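Local coordinates for Mll8374 protein (Mesorhizobium loti, PDB 3B5E), which probably hydrolyses carboxylic esters as a serine carboxylesterase of the alpha/beta-hydrolase fold, at residues Ala17-Leu22 against Ala61-Ile66; Glu31-Leu36 against Pro55-Val60; Asn123-Leu128 against Ala139-Pro144. One frame throughout, in Å; residues are numbered along the deposited sequence.

Interaction 1: residues Ala17-Leu22 against Ala61-Ile66. With EDO (1,2-ethanediol), chain K.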
# COMPACT_ATOMS: atom_id res chain seq x y z
N ALA A 17 14.22 2.23 9.42
CA ALA A 17 13.21 1.83 10.41
C ALA A 17 12.47 0.54 10.03
O ALA A 17 12.06 -0.20 10.91
CB ALA A 17 12.21 2.97 10.63
N PHE A 18 12.31 0.29 8.73
CA PHE A 18 11.67 -0.92 8.21
C PHE A 18 12.65 -1.66 7.33
O PHE A 18 13.37 -1.04 6.57
CB PHE A 18 10.42 -0.55 7.35
CG PHE A 18 9.26 -0.07 8.17
CD1 PHE A 18 9.30 1.16 8.80
CD2 PHE A 18 8.13 -0.87 8.34
CE1 PHE A 18 8.23 1.59 9.58
CE2 PHE A 18 7.07 -0.43 9.09
CZ PHE A 18 7.13 0.78 9.73
N PRO A 19 12.69 -3.00 7.44
CA PRO A 19 13.53 -3.70 6.46
C PRO A 19 12.93 -3.57 5.05
O PRO A 19 11.71 -3.46 4.90
CB PRO A 19 13.52 -5.15 6.93
CG PRO A 19 12.90 -5.15 8.25
CD PRO A 19 12.03 -3.95 8.34
N TYR A 20 13.79 -3.53 4.04
CA TYR A 20 13.35 -3.40 2.65
C TYR A 20 14.37 -3.88 1.66
O TYR A 20 15.56 -3.95 1.96
CB TYR A 20 12.92 -1.96 2.31
CG TYR A 20 14.07 -0.99 2.25
CD1 TYR A 20 14.71 -0.55 3.41
CD2 TYR A 20 14.56 -0.56 1.02
CE1 TYR A 20 15.80 0.33 3.34
CE2 TYR A 20 15.63 0.30 0.93
CZ TYR A 20 16.25 0.74 2.08
OH TYR A 20 17.33 1.60 1.93
N ARG A 21 13.87 -4.21 0.46
CA ARG A 21 14.71 -4.49 -0.68
C ARG A 21 14.44 -3.39 -1.72
O ARG A 21 13.29 -2.91 -1.86
CB ARG A 21 14.35 -5.84 -1.29
CG ARG A 21 14.61 -6.99 -0.38
CD ARG A 21 14.14 -8.26 -1.05
NE ARG A 21 14.26 -9.40 -0.13
CZ ARG A 21 15.33 -10.17 0.03
NH1 ARG A 21 16.44 -10.00 -0.68
NH2 ARG A 21 15.29 -11.15 0.91
N LEU A 22 15.49 -3.04 -2.46
CA LEU A 22 15.43 -2.02 -3.51
C LEU A 22 15.71 -2.68 -4.85
O LEU A 22 16.84 -3.14 -5.08
CB LEU A 22 16.45 -0.90 -3.28
CG LEU A 22 16.31 0.35 -4.17
CD1 LEU A 22 15.00 1.17 -3.86
CD2 LEU A 22 17.52 1.23 -4.08
N ALA A 61 10.43 -2.61 -1.76
CA ALA A 61 9.67 -3.73 -1.23
C ALA A 61 9.94 -3.78 0.28
O ALA A 61 10.93 -4.35 0.72
CB ALA A 61 10.08 -5.00 -1.90
N ALA A 62 9.02 -3.18 1.05
CA ALA A 62 9.16 -2.99 2.49
C ALA A 62 8.57 -4.16 3.28
O ALA A 62 7.60 -4.81 2.85
CB ALA A 62 8.52 -1.70 2.90
N ARG A 63 9.13 -4.39 4.46
CA ARG A 63 8.67 -5.47 5.35
C ARG A 63 8.04 -4.90 6.61
O ARG A 63 8.61 -4.01 7.24
CB ARG A 63 9.84 -6.38 5.73
CG ARG A 63 9.46 -7.61 6.59
CD ARG A 63 10.65 -8.36 7.10
NE ARG A 63 11.25 -9.15 6.03
CZ ARG A 63 12.19 -10.07 6.20
NH1 ARG A 63 12.70 -10.32 7.39
NH2 ARG A 63 12.63 -10.75 5.16
N GLY A 64 6.89 -5.44 7.00
CA GLY A 64 6.25 -5.11 8.27
C GLY A 64 7.11 -5.45 9.48
O GLY A 64 7.99 -6.31 9.44
N ARG A 65 6.89 -4.73 10.57
CA ARG A 65 7.75 -4.87 11.75
C ARG A 65 7.23 -5.85 12.80
O ARG A 65 7.93 -6.12 13.78
CB ARG A 65 7.98 -3.52 12.38
CG ARG A 65 8.58 -2.56 11.40
CD ARG A 65 9.25 -1.41 12.06
NE ARG A 65 8.39 -0.68 12.99
CZ ARG A 65 8.73 0.45 13.60
NH1 ARG A 65 9.92 1.00 13.39
NH2 ARG A 65 7.89 1.03 14.43
N ILE A 66 6.06 -6.40 12.58
CA ILE A 66 5.42 -7.32 13.51
C ILE A 66 5.42 -8.73 12.93
O ILE A 66 4.86 -8.94 11.86
CB ILE A 66 3.97 -6.86 13.79
CG1 ILE A 66 3.99 -5.48 14.45
CG2 ILE A 66 3.23 -7.86 14.68
CD1 ILE A 66 2.67 -4.84 14.47
C1 EDO K . 15.28 -12.72 7.88
O1 EDO K . 14.90 -12.88 6.51
C2 EDO K . 14.57 -13.77 8.72
O2 EDO K . 13.41 -13.22 9.36

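Interaction 2: residues Glu31-Leu36 against Pro55-Val60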
# COMPACT_ATOMS: atom_id res chain seq x y z
N GLU A 31 9.82 6.49 -12.24
CA GLU A 31 8.73 6.09 -11.39
C GLU A 31 9.21 5.10 -10.34
O GLU A 31 10.12 4.29 -10.60
CB GLU A 31 7.61 5.44 -12.19
CG GLU A 31 7.02 6.34 -13.31
CD GLU A 31 6.62 7.77 -12.86
OE1 GLU A 31 5.98 7.90 -11.79
OE2 GLU A 31 6.94 8.74 -13.59
N CYS A 32 8.57 5.18 -9.19
CA CYS A 32 8.83 4.33 -8.06
C CYS A 32 7.51 3.71 -7.60
O CYS A 32 6.45 4.30 -7.79
CB CYS A 32 9.44 5.17 -6.94
SG CYS A 32 9.87 4.24 -5.49
N LEU A 33 7.58 2.49 -7.06
CA LEU A 33 6.47 1.87 -6.34
C LEU A 33 6.97 1.42 -4.97
O LEU A 33 7.96 0.66 -4.87
CB LEU A 33 5.91 0.64 -7.06
CG LEU A 33 4.92 0.75 -8.22
CD1 LEU A 33 5.45 1.61 -9.33
CD2 LEU A 33 4.61 -0.65 -8.75
N PHE A 34 6.29 1.89 -3.93
CA PHE A 34 6.40 1.31 -2.59
C PHE A 34 5.39 0.18 -2.48
O PHE A 34 4.22 0.37 -2.81
CB PHE A 34 6.10 2.34 -1.50
CG PHE A 34 7.19 3.34 -1.27
CD1 PHE A 34 7.38 4.39 -2.15
CD2 PHE A 34 7.99 3.24 -0.16
CE1 PHE A 34 8.39 5.34 -1.92
CE2 PHE A 34 8.99 4.18 0.08
CZ PHE A 34 9.18 5.23 -0.80
N LEU A 35 5.87 -1.00 -2.10
CA LEU A 35 5.07 -2.21 -2.01
C LEU A 35 4.92 -2.62 -0.55
O LEU A 35 5.91 -2.72 0.19
CB LEU A 35 5.73 -3.35 -2.79
CG LEU A 35 6.23 -3.09 -4.21
CD1 LEU A 35 6.85 -4.41 -4.73
CD2 LEU A 35 5.12 -2.63 -5.09
N LEU A 36 3.66 -2.83 -0.12
CA LEU A 36 3.33 -3.28 1.24
C LEU A 36 2.47 -4.53 1.19
O LEU A 36 1.27 -4.48 0.87
CB LEU A 36 2.62 -2.18 2.04
CG LEU A 36 3.39 -0.89 2.35
CD1 LEU A 36 3.35 0.09 1.13
CD2 LEU A 36 2.94 -0.17 3.63
N PRO A 55 7.57 -2.81 -15.19
CA PRO A 55 8.83 -3.58 -15.20
C PRO A 55 10.15 -2.81 -15.03
O PRO A 55 11.19 -3.45 -14.83
CB PRO A 55 8.81 -4.28 -16.57
CG PRO A 55 7.73 -3.66 -17.33
CD PRO A 55 6.80 -2.96 -16.43
N THR A 56 10.13 -1.49 -15.17
CA THR A 56 11.35 -0.68 -15.08
C THR A 56 11.29 0.34 -13.94
O THR A 56 12.22 1.13 -13.78
CB THR A 56 11.68 0.01 -16.41
OG1 THR A 56 10.68 0.97 -16.74
CG2 THR A 56 11.88 -1.01 -17.57
N ALA A 57 10.21 0.32 -13.15
CA ALA A 57 10.11 1.14 -11.97
C ALA A 57 11.08 0.67 -10.87
O ALA A 57 11.39 -0.51 -10.75
CB ALA A 57 8.64 1.15 -11.40
N THR A 58 11.56 1.64 -10.11
CA THR A 58 12.23 1.36 -8.86
C THR A 58 11.18 0.88 -7.85
O THR A 58 10.16 1.55 -7.62
CB THR A 58 12.95 2.60 -8.33
OG1 THR A 58 13.88 3.05 -9.32
CG2 THR A 58 13.68 2.28 -7.04
N LEU A 59 11.45 -0.28 -7.27
CA LEU A 59 10.59 -0.89 -6.29
C LEU A 59 11.24 -0.81 -4.91
O LEU A 59 12.40 -1.23 -4.74
CB LEU A 59 10.31 -2.35 -6.65
CG LEU A 59 9.81 -2.62 -8.07
CD1 LEU A 59 9.55 -4.12 -8.21
CD2 LEU A 59 8.55 -1.79 -8.45
N VAL A 60 10.50 -0.26 -3.95
CA VAL A 60 10.83 -0.36 -2.51
C VAL A 60 9.90 -1.41 -1.93
O VAL A 60 8.72 -1.15 -1.66
CB VAL A 60 10.70 0.98 -1.73
CG1 VAL A 60 11.06 0.80 -0.23
CG2 VAL A 60 11.55 2.09 -2.35

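Interaction 3: residues Asn123-Leu128 against Ala139-Pro144. With EDO (1,2-ethanediol), chain I.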
# COMPACT_ATOMS: atom_id res chain seq x y z
N ASN A 123 -4.13 -1.29 4.08
CA ASN A 123 -4.73 -0.58 5.19
C ASN A 123 -3.70 0.28 5.93
O ASN A 123 -4.04 1.28 6.54
CB ASN A 123 -5.49 -1.56 6.10
CG ASN A 123 -6.53 -2.37 5.32
OD1 ASN A 123 -7.10 -1.86 4.34
ND2 ASN A 123 -6.74 -3.63 5.71
N LEU A 124 -2.43 -0.11 5.87
CA LEU A 124 -1.32 0.78 6.26
C LEU A 124 -1.30 1.99 5.33
O LEU A 124 -1.25 3.11 5.80
CB LEU A 124 0.04 0.04 6.20
CG LEU A 124 1.28 0.67 6.90
CD1 LEU A 124 1.77 1.91 6.12
CD2 LEU A 124 0.97 1.01 8.40
N VAL A 125 -1.34 1.77 4.02
CA VAL A 125 -1.32 2.90 3.06
C VAL A 125 -2.49 3.89 3.28
O VAL A 125 -2.26 5.10 3.32
CB VAL A 125 -1.31 2.43 1.61
CG1 VAL A 125 -1.41 3.65 0.63
CG2 VAL A 125 -0.03 1.58 1.29
N SER A 126 -3.72 3.40 3.42
CA SER A 126 -4.86 4.31 3.60
C SER A 126 -4.72 5.06 4.92
O SER A 126 -5.01 6.26 5.01
CB SER A 126 -6.19 3.53 3.54
OG SER A 126 -6.31 2.64 4.64
N SER A 127 -4.26 4.39 5.96
CA SER A 127 -4.00 5.05 7.25
C SER A 127 -2.93 6.14 7.16
O SER A 127 -3.04 7.18 7.79
CB SER A 127 -3.57 4.01 8.29
OG SER A 127 -4.65 3.15 8.53
N LEU A 128 -1.89 5.85 6.37
CA LEU A 128 -0.82 6.79 6.12
C LEU A 128 -1.38 8.06 5.49
O LEU A 128 -1.04 9.17 5.90
CB LEU A 128 0.26 6.15 5.25
CG LEU A 128 1.49 6.98 4.87
CD1 LEU A 128 2.33 7.42 6.10
CD2 LEU A 128 2.31 6.21 3.83
N ALA A 139 -2.14 6.02 -4.70
CA ALA A 139 -2.26 4.81 -3.90
C ALA A 139 -3.09 3.77 -4.65
O ALA A 139 -4.12 4.11 -5.23
CB ALA A 139 -2.92 5.09 -2.57
N ALA A 140 -2.63 2.53 -4.63
CA ALA A 140 -3.35 1.39 -5.21
C ALA A 140 -3.59 0.42 -4.05
O ALA A 140 -2.63 -0.13 -3.47
CB ALA A 140 -2.57 0.73 -6.31
N LEU A 141 -4.87 0.24 -3.71
CA LEU A 141 -5.28 -0.47 -2.53
C LEU A 141 -6.00 -1.75 -2.95
O LEU A 141 -7.14 -1.70 -3.44
CB LEU A 141 -6.23 0.39 -1.66
CG LEU A 141 -5.75 1.80 -1.26
CD1 LEU A 141 -6.80 2.50 -0.42
CD2 LEU A 141 -4.42 1.81 -0.53
N LEU A 142 -5.36 -2.89 -2.75
CA LEU A 142 -5.90 -4.17 -3.20
C LEU A 142 -6.54 -4.87 -2.00
O LEU A 142 -5.86 -5.13 -0.99
CB LEU A 142 -4.80 -5.04 -3.80
CG LEU A 142 -4.01 -4.42 -4.96
CD1 LEU A 142 -3.03 -5.45 -5.52
CD2 LEU A 142 -4.95 -3.85 -6.03
N ARG A 143 -7.84 -5.14 -2.10
CA ARG A 143 -8.65 -5.75 -1.04
C ARG A 143 -8.55 -5.04 0.33
O ARG A 143 -8.29 -5.67 1.34
CB ARG A 143 -8.34 -7.23 -0.88
CG ARG A 143 -8.15 -8.00 -2.17
CD ARG A 143 -9.43 -8.10 -3.01
NE ARG A 143 -9.12 -8.96 -4.14
CZ ARG A 143 -8.51 -8.56 -5.24
NH1 ARG A 143 -8.22 -7.28 -5.46
NH2 ARG A 143 -8.20 -9.45 -6.16
N PRO A 144 -8.79 -3.70 0.37
CA PRO A 144 -8.69 -2.93 1.59
C PRO A 144 -10.01 -2.88 2.38
O PRO A 144 -11.03 -3.33 1.90
CB PRO A 144 -8.39 -1.53 1.07
CG PRO A 144 -9.25 -1.50 -0.22
CD PRO A 144 -9.14 -2.85 -0.79
C1 EDO I . -7.93 -6.87 6.04
O1 EDO I . -6.55 -7.14 5.86
C2 EDO I . -8.61 -6.75 4.68
O2 EDO I . -8.46 -5.47 4.04

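Interaction 1: residues Ala17-Leu22 against Ala61-Ile66
Ala-17 and Phe-18 meet Arg-65 where the edge strand of the alpha/beta-hydrolase sheet begins to pair with its neighbour. The Ala-17 O lies at the edge of the Arg-65 guanidinium and takes a weak bond from NH1 at 3.5 Å. Phe-18 offers a ring face to the same side chain: Arg-65 CD makes a CH-pi contact 3.7 Å from the ring centroid, while the guanidinium lies flat over the rim as an offset stack, the planes 7° apart. The bend of Arg-65 at chi3 (-54°) brings NE over the rim of that ring, and Glu-91 of helix 85-106 pairs with the cation. Pro-19 follows, its ring crossing the Arg-63 side chain at about a right angle, its O accepting Arg-63 N at 2.8 Å. Arg-63 and Arg-21 share Glu-43 as a salt-bridge partner, which probably offsets their mutual repulsion, and Arg-21 NH1 also bonds to Ser-10 O. Tyr-20 forms a non-hydrogen-bonded pair with Ala-62; its CB packs on the alanine, while its OH is hydrogen-bonded to His-106 NE2. Arg-21 and Ala-61 make the antiparallel hydrogen-bonded pair, Arg-21 N to Ala-61 O at 3.0 Å and Ala-61 N to Arg-21 O at 2.9 Å.

Interaction 2: residues Glu31-Leu36 against Pro55-Val60
Phe-34 lays one face of its ring against Val-60, whose CB sits 4.2 Å from the ring centroid and displaced toward the rim, a CH-pi contact. The two side chains, a bridged pair of the parallel strands, run side by side in the same direction. Phe-34 CG stands beside the backbone N (chi1 -75°). The CD2-CE2 side of the ring face lies under CB and CG1 of the valine. Cys-32 is on this face too. On the other face Leu-33 and Leu-59 lie alongside each other, Leu-33 CB to Leu-59 CD2 at 3.8 Å, and Leu-33 CD1 reaches back to Ala-57 CB. Strands 32-36 and 58-62 belong to a beta-alpha-beta crossover through helix 47-53, whose Ala-50 packs on Leu-59 and Leu-35. Four backbone bonds join the segments in alternating directions: Thr-58 N to Glu-31 O, Leu-33 N to Thr-58 O at 2.8 Å, Val-60 N to Leu-33 O, and Leu-35 N to Val-60 O, the last nearly straight at 172°. These bonds satisfy the groups they join, while Cys-32 and Phe-34 bond to strand 113-118 instead; the side chains meet mainly through carbon, so apolar packing carries the contact on both faces.

Interaction 3: residues Asn123-Leu128 against Ala139-Pro144
The beta-alpha-beta unit of strand 113-118, helix 120-131 and strand 138-142 carries what is probably the nucleophile elbow of this hydrolase, with Ser-119 between the first strand and the helix, and here the helix packs on the last strand of that unit. Val-125 points its side chain at the strand: CG1, anti to the backbone N (chi1 175°), touches Leu-141 CD2 at 3.7 Å and Ala-139 CB at 3.8 Å. The other branch of the leucine, CD1, meets Ser-126 CB at 4.1 Å, so the leucine tip spans two successive helix residues. Nearer the putative active site a polar side chain enters, its bonds going to Met-145 and to a bound diol. The Asn-123 side chain crosses that of Pro-144 at about a right angle, its OD1 3.4 Å from Pro-144 CA, and that same oxygen accepts the backbone N of Met-145 just beyond. ND2 gives a nearly straight bond (171°) to O2 of a 1,2-ethanediol, 3.0 Å away, and this O2 in turn donates to Arg-143 O at 2.7 Å. The diol, probably from the crystallisation liquor, is also bonded to Ser-119 OG, which suggests that it occupies part of the presumed catalytic pocket. An alanine in place of Asn-123 would probably leave Met-145 N without this acceptor and the diol without its amide donor, freeing the turn after Pro-144 to shift. One turn further along the helix, Ser-127 OG and N both bond to Asn-123 O, the hydroxyl at 2.8 Å. Helix 120-131 also touches helix 85-106, through Ser-127 on Ile-88 and Thr-92, while Phe-115 of strand 113-118 packs on Val-125 and Thr-161 of strand 160-166 on Leu-141.

Overall arrangement
All three contacts serve one mixed seven-stranded sheet, and together they illustrate how an alpha/beta-hydrolase core is assembled from contacts between segments distant in sequence. Interactions 1 and 2 share strand 58-62, which pairs antiparallel with strand 20-23 on one side and parallel with 32-36 on the other; their centres lie 13 Å apart, and interaction 2 is nested inside the chain loop that interaction 1 closes. Interaction 3 follows later in the sequence, its centre about 16 Å from each of the others. It touches interaction 2 where Leu-36 packs on Leu-124 and Val-125. Strand 58-62 and Leu-36 thus connect the edge of the sheet to the helix after the probable nucleophile.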